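PDB 5VIA: pseudoperoxidase from Leishmania major, which binds a heme b whose iron has a cysteine and a histidine as axial ligands, in a fold of the peroxidase family. Local coordinates for residues A[134-137]-A[138-141]; A[260-263]-A[264-267]; A[268-271]-A[272-276]. All blocks are in the same frame, centred on the assembly; numbering follows the deposited sequence.

Running from the N terminus, the chain first makes contact 1, where the loop ahead of helix 137-142 turns into that helix and brings Ile137 and Leu141 to the heme. More than a hundred residues later come contacts 2 and 3, which follow one another directly: contact 2 joins helix 250-261 to helix 263-279 through a tight turn, and contact 3 lies in the middle of that second helix, packing it on helices 149-155, 85-99 and 105-109. All three are local, so none closes a long loop and none nests in or crosses another. Residues of contacts 1 and 3 both approach the heme, whereas contact 2 sits farther out, near the surface.

Contact 1 of 3, residues A[134-137]-A[138-141]; sequences VFSI and PTIL. With HEM (protoporphyrin IX containing Fe), chain B.
Ile140 N reaches back to Ser136 O and Leu141 N to Ile137 O, the latter at 2.9 Å and nearly straight at the hydrogen (169°), so the first turn of helix 137-142 closes directly behind its N-cap, Ser136. The two hydroxyls meet at the N-terminal end of this turn: Ser136 OG and Thr139 OG1 are hydrogen-bonded at 2.8 Å. Ser136 holds OG between its backbone N and carbonyl carbon (chi1 73°), which directs it to Thr139. One water accepts from Ser136 N; its oxygen lies 3.2 Å from Thr139 OG1, hydrogen-bonded to it. Beside the cap, the Phe135 ring lies obliquely to Thr139, with CD1 3.9 Å from Thr139 CG2, while Phe135 CB rests against Ile140 CG1. Phe51 meets the Phe135 ring edge-to-face. Ile137 and Leu141 run side by side in the same direction, with Ile137 CG2 3.6 Å from Leu141 CD1. Both continue to the heme, Ile137 CG1 lying 3.7 Å from the vinyl carbon CAB and Leu141 CD2 3.6 Å from the methyl CMC. The chemistry thus divides the turn in two: hydroxyls and water serve the helix start, and branched aliphatic groups give the vinyl and methyl groups at the porphyrin rim an apolar wall.

Contact 2 of 3, residues A[260-263]-A[264-267]; sequences AADE and ELWR
The guanidinium of Arg267 has Glu263 O over one face, 4.1 Å above its plane and offset toward the rim, and a water at its edge. The same water lies in plane at an edge of the Trp266 ring, and Glu263 O also comes near that ring's edge. This water donates to Glu263 OE2 at 3.0 Å and accepts only weakly from Arg267 NH1. The direct salt bridge is long, with Glu263 OE1 3.8 Å from Arg267 NH1 and the carboxylate and guanidinium planes 40° apart; the closer approach is of Glu263 CG, 3.4 Å from NH1. Arg267 bends at chi3 (-64°), bringing its end back to Glu263. Asp262 OD1 accepts from Leu265 N at 3.0 Å, met from above the carboxylate plane. A second water donates to OD1 and accepts from Glu264 N. Trp266 N bonds to Asp262 O, and Arg267 N to Glu263 O at 2.9 Å. Asp262 stands between the two helices, the first non-helical residue after 250-261 and the N-cap of 263-279. Leu265 leans back on Arg258 and Tyr259 of the first helix. Trp266 packs edge-to-face with Tyr259, touches Tyr188 of helix 186-194, and its NE1 donates a hydrogen bond to Ala154 O of helix 149-155.

Contact 3 of 3, residues A[268-271]-A[272-276]; sequences EQFQ and SAFTK
Phe270 O accepts the shortest polar bond here, from Phe274 N at 2.8 Å. Three more bonds of the same i to i+4 kind flank it: Ser272 N to Glu268 O, Ala273 N to Gln269 O at 2.9 Å and Thr275 N to Gln271 O at 3.0 Å, a regular alpha-helical run. The rings of Phe270 and Phe274 lie side by side and point the same way from one face of the helix. They meet obliquely, planes at 35° and centroids 5.8 Å apart, with Phe270 CZ 3.9 Å from Phe274 CD2. The four-residue spacing puts both on that face, and similar first torsions, CG opposite the backbone N in each (chi1 176° in Phe270, -158° in Phe274), keep the rings side by side. The Phe274 side chain comes within about 4 Å of the heme. Near the start of the run, Gln269 NE2 donates to Glu268 OE2 at 3.2 Å, reaching the carboxylate on its anti side and out of its plane. Two further polar ends bind outside the helix: Gln271 OE1 accepts from Ala106 N, and Ser272 OG is hydrogen-bonded to Glu151 OE2. Helix 263-279 is therefore joined to helix 149-155 through Glu151, a join that Gln269 and Ala273 extend by packing there, while the phenylalanines pack on Ile97 of helix 85-99 and Ile107 of helix 105-109.

Contact 1 of 3, residues A[134-137]-A[138-141]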
loop_
_atom_site.group_PDB
_atom_site.type_symbol
_atom_site.label_atom_id
_atom_site.label_comp_id
_atom_site.label_asym_id
_atom_site.label_seq_id
_atom_site.Cartn_x
_atom_site.Cartn_y
_atom_site.Cartn_z
ATOM N N VAL A 134 3.503 -14.565 -12.275
ATOM C CA VAL A 134 2.957 -13.387 -11.622
ATOM C C VAL A 134 1.480 -13.201 -11.954
ATOM O O VAL A 134 1.040 -13.474 -13.069
ATOM C CB VAL A 134 3.759 -12.120 -11.989
ATOM C CG1 VAL A 134 5.240 -12.346 -11.699
ATOM C CG2 VAL A 134 3.573 -11.775 -13.451
ATOM N N PHE A 135 0.709 -12.765 -10.971
ATOM C CA PHE A 135 -0.701 -12.467 -11.189
ATOM C C PHE A 135 -0.847 -11.036 -11.679
ATOM O O PHE A 135 -0.030 -10.180 -11.339
ATOM C CB PHE A 135 -1.474 -12.642 -9.889
ATOM C CG PHE A 135 -1.706 -14.076 -9.508
ATOM C CD1 PHE A 135 -2.751 -14.793 -10.074
ATOM C CD2 PHE A 135 -0.888 -14.705 -8.578
ATOM C CE1 PHE A 135 -2.980 -16.111 -9.718
ATOM C CE2 PHE A 135 -1.107 -16.021 -8.222
ATOM C CZ PHE A 135 -2.164 -16.724 -8.786
ATOM N N SER A 136 -1.872 -10.774 -12.489
ATOM C CA SER A 136 -2.128 -9.411 -12.957
ATOM C C SER A 136 -2.543 -8.518 -11.792
ATOM O O SER A 136 -2.993 -8.998 -10.740
ATOM C CB SER A 136 -3.210 -9.400 -14.032
ATOM O OG SER A 136 -4.481 -9.638 -13.437
ATOM N N ILE A 137 -2.396 -7.215 -11.979
ATOM C CA ILE A 137 -2.796 -6.241 -10.968
ATOM C C ILE A 137 -4.309 -6.287 -10.615
ATOM O O ILE A 137 -4.650 -6.308 -9.436
ATOM C CB ILE A 137 -2.303 -4.822 -11.332
ATOM C CG1 ILE A 137 -0.771 -4.770 -11.226
ATOM C CG2 ILE A 137 -2.934 -3.770 -10.426
ATOM C CD1 ILE A 137 -0.148 -3.410 -11.576
ATOM N N PRO A 138 -5.208 -6.305 -11.623
ATOM C CA PRO A 138 -6.635 -6.424 -11.286
ATOM C C PRO A 138 -6.968 -7.690 -10.500
ATOM O O PRO A 138 -7.790 -7.625 -9.570
ATOM C CB PRO A 138 -7.314 -6.462 -12.658
ATOM C CG PRO A 138 -6.410 -5.637 -13.530
ATOM C CD PRO A 138 -5.013 -5.979 -13.049
ATOM N N THR A 139 -6.347 -8.816 -10.852
ATOM C CA THR A 139 -6.585 -10.082 -10.147
ATOM C C THR A 139 -6.285 -9.930 -8.659
ATOM O O THR A 139 -7.072 -10.344 -7.793
ATOM C CB THR A 139 -5.724 -11.211 -10.735
ATOM O OG1 THR A 139 -6.151 -11.477 -12.081
ATOM C CG2 THR A 139 -5.840 -12.497 -9.897
ATOM N N ILE A 140 -5.149 -9.308 -8.360
ATOM C CA ILE A 140 -4.760 -9.112 -6.983
ATOM C C ILE A 140 -5.675 -8.116 -6.282
ATOM O O ILE A 140 -6.197 -8.407 -5.205
ATOM C CB ILE A 140 -3.289 -8.631 -6.881
ATOM C CG1 ILE A 140 -2.356 -9.687 -7.488
ATOM C CG2 ILE A 140 -2.941 -8.358 -5.435
ATOM C CD1 ILE A 140 -0.913 -9.246 -7.609
ATOM N N LEU A 141 -5.870 -6.941 -6.884
ATOM C CA LEU A 141 -6.576 -5.862 -6.204
ATOM C C LEU A 141 -8.065 -6.170 -5.968
ATOM O O LEU A 141 -8.604 -5.868 -4.901
ATOM C CB LEU A 141 -6.403 -4.538 -6.947
ATOM C CG LEU A 141 -4.961 -3.999 -7.051
ATOM C CD1 LEU A 141 -4.948 -2.615 -7.675
ATOM C CD2 LEU A 141 -4.278 -3.964 -5.690
HETATM C CHA HEM B . 5.904 0.780 -2.875
HETATM C CHB HEM B . 4.697 -1.796 -6.832
HETATM C CHC HEM B . 0.230 -2.241 -4.983
HETATM C CHD HEM B . 1.256 0.940 -1.433
HETATM C C1A HEM B . 5.959 0.062 -4.044
HETATM C C2A HEM B . 7.180 -0.241 -4.758
HETATM C C3A HEM B . 6.865 -0.950 -5.838
HETATM C C4A HEM B . 5.414 -1.123 -5.862
HETATM C CMA HEM B . 7.850 -1.490 -6.890
HETATM C CAA HEM B . 8.601 0.151 -4.299
HETATM C CBA HEM B . 8.909 -0.847 -3.166
HETATM C CGA HEM B . 10.274 -0.641 -2.548
HETATM O O1A HEM B . 11.287 -0.780 -3.276
HETATM O O2A HEM B . 10.348 -0.374 -1.317
HETATM C C1B HEM B . 3.379 -2.179 -6.688
HETATM C C2B HEM B . 2.593 -2.968 -7.608
HETATM C C3B HEM B . 1.359 -3.121 -7.104
HETATM C C4B HEM B . 1.304 -2.383 -5.844
HETATM C CMB HEM B . 3.122 -3.560 -8.924
HETATM C CAB HEM B . 0.236 -3.918 -7.815
HETATM C CBB HEM B . -0.753 -4.513 -7.140
HETATM C C1C HEM B . 0.103 -1.422 -3.875
HETATM C C2C HEM B . -1.108 -1.220 -3.068
HETATM C C3C HEM B . -0.806 -0.334 -2.080
HETATM C C4C HEM B . 0.590 0.044 -2.241
HETATM C CMC HEM B . -2.459 -1.939 -3.340
HETATM C CAC HEM B . -1.632 0.255 -0.913
HETATM C CBC HEM B . -2.865 -0.167 -0.597
HETATM C C1D HEM B . 2.601 1.216 -1.491
HETATM C C2D HEM B . 3.302 2.143 -0.627
HETATM C C3D HEM B . 4.755 2.096 -1.079
HETATM C C4D HEM B . 4.783 1.145 -2.171
HETATM C CMD HEM B . 2.707 2.998 0.513
HETATM C CAD HEM B . 5.946 2.883 -0.470
HETATM C CBD HEM B . 6.467 1.994 0.666
HETATM C CGD HEM B . 7.670 2.603 1.346
HETATM O O1D HEM B . 8.327 1.892 2.164
HETATM O O2D HEM B . 7.966 3.791 1.063
HETATM N NA HEM B . 4.892 -0.485 -4.749
HETATM N NB HEM B . 2.565 -1.830 -5.632
HETATM N NC HEM B . 1.120 -0.628 -3.336
HETATM N ND HEM B . 3.499 0.658 -2.397
HETATM FE FE HEM B . 3.058 -0.623 -4.020
HETATM O O HOH W 1 -3.819 -13.128 -13.430
#

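Contact 2 of 3, residues A[260-263]-A[264-267]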
loop_
_atom_site.group_PDB
_atom_site.type_symbol
_atom_site.label_atom_id
_atom_site.label_comp_id
_atom_site.label_asym_id
_atom_site.label_seq_id
_atom_site.Cartn_x
_atom_site.Cartn_y
_atom_site.Cartn_z
ATOM N N ALA A 260 -7.558 12.051 -11.867
ATOM C CA ALA A 260 -6.568 13.101 -12.094
ATOM C C ALA A 260 -7.222 14.477 -12.059
ATOM O O ALA A 260 -6.587 15.475 -11.684
ATOM C CB ALA A 260 -5.867 12.888 -13.433
ATOM N N ALA A 261 -8.492 14.522 -12.461
ATOM C CA ALA A 261 -9.229 15.773 -12.560
ATOM C C ALA A 261 -10.160 16.016 -11.374
ATOM O O ALA A 261 -10.533 17.165 -11.108
ATOM C CB ALA A 261 -10.031 15.802 -13.855
ATOM N N ASP A 262 -10.550 14.938 -10.688
ATOM C CA ASP A 262 -11.607 14.991 -9.675
ATOM C C ASP A 262 -11.115 14.407 -8.350
ATOM O O ASP A 262 -11.362 13.235 -8.038
ATOM C CB ASP A 262 -12.860 14.238 -10.167
ATOM C CG ASP A 262 -14.093 14.524 -9.323
ATOM O OD1 ASP A 262 -13.938 14.955 -8.158
ATOM O OD2 ASP A 262 -15.223 14.315 -9.819
ATOM N N GLU A 263 -10.423 15.231 -7.567
ATOM C CA GLU A 263 -9.832 14.771 -6.311
ATOM C C GLU A 263 -10.895 14.342 -5.308
ATOM O O GLU A 263 -10.690 13.402 -4.539
ATOM C CB GLU A 263 -8.953 15.865 -5.697
ATOM C CG GLU A 263 -8.167 15.375 -4.491
ATOM C CD GLU A 263 -7.099 16.357 -4.061
ATOM O OE1 GLU A 263 -7.231 17.566 -4.370
ATOM O OE2 GLU A 263 -6.132 15.905 -3.410
ATOM N N GLU A 264 -12.035 15.024 -5.320
ATOM C CA GLU A 264 -13.109 14.696 -4.387
ATOM C C GLU A 264 -13.631 13.273 -4.620
ATOM O O GLU A 264 -13.824 12.502 -3.666
ATOM C CB GLU A 264 -14.247 15.714 -4.497
ATOM C CG GLU A 264 -15.435 15.401 -3.597
ATOM C CD GLU A 264 -16.582 16.382 -3.775
ATOM O OE1 GLU A 264 -16.436 17.356 -4.550
ATOM O OE2 GLU A 264 -17.637 16.176 -3.137
ATOM N N LEU A 265 -13.860 12.928 -5.885
ATOM C CA LEU A 265 -14.328 11.585 -6.219
ATOM C C LEU A 265 -13.269 10.570 -5.825
ATOM O O LEU A 265 -13.587 9.536 -5.236
ATOM C CB LEU A 265 -14.629 11.462 -7.710
ATOM C CG LEU A 265 -14.961 10.037 -8.168
ATOM C CD1 LEU A 265 -16.218 9.509 -7.481
ATOM C CD2 LEU A 265 -15.124 9.996 -9.671
ATOM N N TRP A 266 -12.007 10.873 -6.134
ATOM C CA TRP A 266 -10.931 9.961 -5.772
ATOM C C TRP A 266 -10.886 9.696 -4.267
ATOM O O TRP A 266 -10.750 8.542 -3.850
ATOM C CB TRP A 266 -9.554 10.437 -6.262
ATOM C CG TRP A 266 -8.470 9.648 -5.576
ATOM C CD1 TRP A 266 -8.074 8.373 -5.862
ATOM C CD2 TRP A 266 -7.694 10.064 -4.440
ATOM N NE1 TRP A 266 -7.079 7.981 -4.989
ATOM C CE2 TRP A 266 -6.832 9.001 -4.108
ATOM C CE3 TRP A 266 -7.640 11.242 -3.686
ATOM C CZ2 TRP A 266 -5.935 9.075 -3.046
ATOM C CZ3 TRP A 266 -6.741 11.320 -2.640
ATOM C CH2 TRP A 266 -5.900 10.245 -2.328
ATOM N N ARG A 267 -10.999 10.746 -3.451
ATOM C CA ARG A 267 -10.945 10.561 -1.994
ATOM C C ARG A 267 -12.033 9.610 -1.483
ATOM O O ARG A 267 -11.802 8.790 -0.582
ATOM C CB ARG A 267 -11.049 11.899 -1.263
ATOM C CG ARG A 267 -9.776 12.742 -1.334
ATOM C CD ARG A 267 -9.800 13.879 -0.317
ATOM N NE ARG A 267 -10.867 14.838 -0.571
ATOM C CZ ARG A 267 -10.677 16.033 -1.127
ATOM N NH1 ARG A 267 -9.456 16.413 -1.483
ATOM N NH2 ARG A 267 -11.703 16.853 -1.323
HETATM O O HOH W 2 -12.773 17.653 -6.960
HETATM O O HOH W 3 -6.638 14.546 -0.811
#

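Contact 3 of 3, residues A[268-271]-A[272-276]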
loop_
_atom_site.group_PDB
_atom_site.type_symbol
_atom_site.label_atom_id
_atom_site.label_comp_id
_atom_site.label_asym_id
_atom_site.label_seq_id
_atom_site.Cartn_x
_atom_site.Cartn_y
_atom_site.Cartn_z
ATOM N N GLU A 268 -13.221 9.720 -2.063
ATOM C CA GLU A 268 -14.331 8.859 -1.665
ATOM C C GLU A 268 -14.018 7.399 -1.966
ATOM O O GLU A 268 -14.157 6.526 -1.100
ATOM C CB GLU A 268 -15.602 9.273 -2.405
ATOM C CG GLU A 268 -16.775 8.357 -2.142
ATOM C CD GLU A 268 -17.946 8.650 -3.052
ATOM O OE1 GLU A 268 -18.968 9.171 -2.549
ATOM O OE2 GLU A 268 -17.844 8.356 -4.267
ATOM N N GLN A 269 -13.587 7.141 -3.197
ATOM C CA GLN A 269 -13.280 5.783 -3.646
ATOM C C GLN A 269 -12.068 5.198 -2.908
ATOM O O GLN A 269 -12.023 4.001 -2.606
ATOM C CB GLN A 269 -13.057 5.793 -5.161
ATOM C CG GLN A 269 -14.309 6.214 -5.936
ATOM C CD GLN A 269 -15.437 5.212 -5.754
ATOM O OE1 GLN A 269 -15.202 4.002 -5.778
ATOM N NE2 GLN A 269 -16.668 5.706 -5.567
ATOM N N PHE A 270 -11.092 6.052 -2.612
ATOM C CA PHE A 270 -9.896 5.621 -1.898
ATOM C C PHE A 270 -10.255 5.088 -0.521
ATOM O O PHE A 270 -9.810 4.016 -0.123
ATOM C CB PHE A 270 -8.906 6.798 -1.742
ATOM C CG PHE A 270 -7.691 6.455 -0.923
ATOM C CD1 PHE A 270 -6.623 5.793 -1.497
ATOM C CD2 PHE A 270 -7.628 6.778 0.431
ATOM C CE1 PHE A 270 -5.497 5.456 -0.742
ATOM C CE2 PHE A 270 -6.502 6.453 1.195
ATOM C CZ PHE A 270 -5.437 5.794 0.600
ATOM N N GLN A 271 -11.058 5.844 0.216
ATOM C CA GLN A 271 -11.357 5.471 1.590
ATOM C C GLN A 271 -12.217 4.225 1.606
ATOM O O GLN A 271 -12.042 3.348 2.456
ATOM C CB GLN A 271 -12.007 6.640 2.347
ATOM C CG GLN A 271 -11.063 7.853 2.466
ATOM C CD GLN A 271 -11.621 8.957 3.331
ATOM O OE1 GLN A 271 -11.484 8.925 4.552
ATOM N NE2 GLN A 271 -12.239 9.951 2.704
ATOM N N SER A 272 -13.128 4.126 0.646
ATOM C CA SER A 272 -13.948 2.933 0.543
ATOM C C SER A 272 -13.097 1.697 0.228
ATOM O O SER A 272 -13.267 0.633 0.834
ATOM C CB SER A 272 -15.039 3.133 -0.514
ATOM O OG SER A 272 -15.644 1.896 -0.804
ATOM N N ALA A 273 -12.168 1.844 -0.714
ATOM C CA ALA A 273 -11.257 0.755 -1.059
ATOM C C ALA A 273 -10.359 0.376 0.114
ATOM O O ALA A 273 -10.161 -0.814 0.403
ATOM C CB ALA A 273 -10.393 1.143 -2.258
ATOM N N PHE A 274 -9.791 1.381 0.774
ATOM C CA PHE A 274 -8.810 1.093 1.819
ATOM C C PHE A 274 -9.485 0.366 2.969
ATOM O O PHE A 274 -8.947 -0.591 3.522
ATOM C CB PHE A 274 -8.111 2.372 2.298
ATOM C CG PHE A 274 -6.785 2.115 2.955
ATOM C CD1 PHE A 274 -6.719 1.770 4.295
ATOM C CD2 PHE A 274 -5.603 2.205 2.231
ATOM C CE1 PHE A 274 -5.491 1.526 4.917
ATOM C CE2 PHE A 274 -4.362 1.956 2.854
ATOM C CZ PHE A 274 -4.322 1.613 4.191
ATOM N N THR A 275 -10.687 0.807 3.320
ATOM C CA THR A 275 -11.462 0.108 4.334
ATOM C C THR A 275 -11.753 -1.358 3.961
ATOM O O THR A 275 -11.562 -2.254 4.791
ATOM C CB THR A 275 -12.762 0.882 4.658
ATOM O OG1 THR A 275 -12.426 2.033 5.440
ATOM C CG2 THR A 275 -13.743 0.008 5.447
ATOM N N LYS A 276 -12.218 -1.621 2.740
ATOM C CA LYS A 276 -12.441 -3.005 2.305
ATOM C C LYS A 276 -11.151 -3.818 2.408
ATOM O O LYS A 276 -11.156 -4.969 2.847
ATOM C CB LYS A 276 -12.929 -3.060 0.856
ATOM C CG LYS A 276 -14.398 -2.701 0.607
ATOM C CD LYS A 276 -14.750 -3.064 -0.851
ATOM C CE LYS A 276 -16.223 -2.861 -1.229
ATOM N NZ LYS A 276 -16.449 -3.092 -2.711
#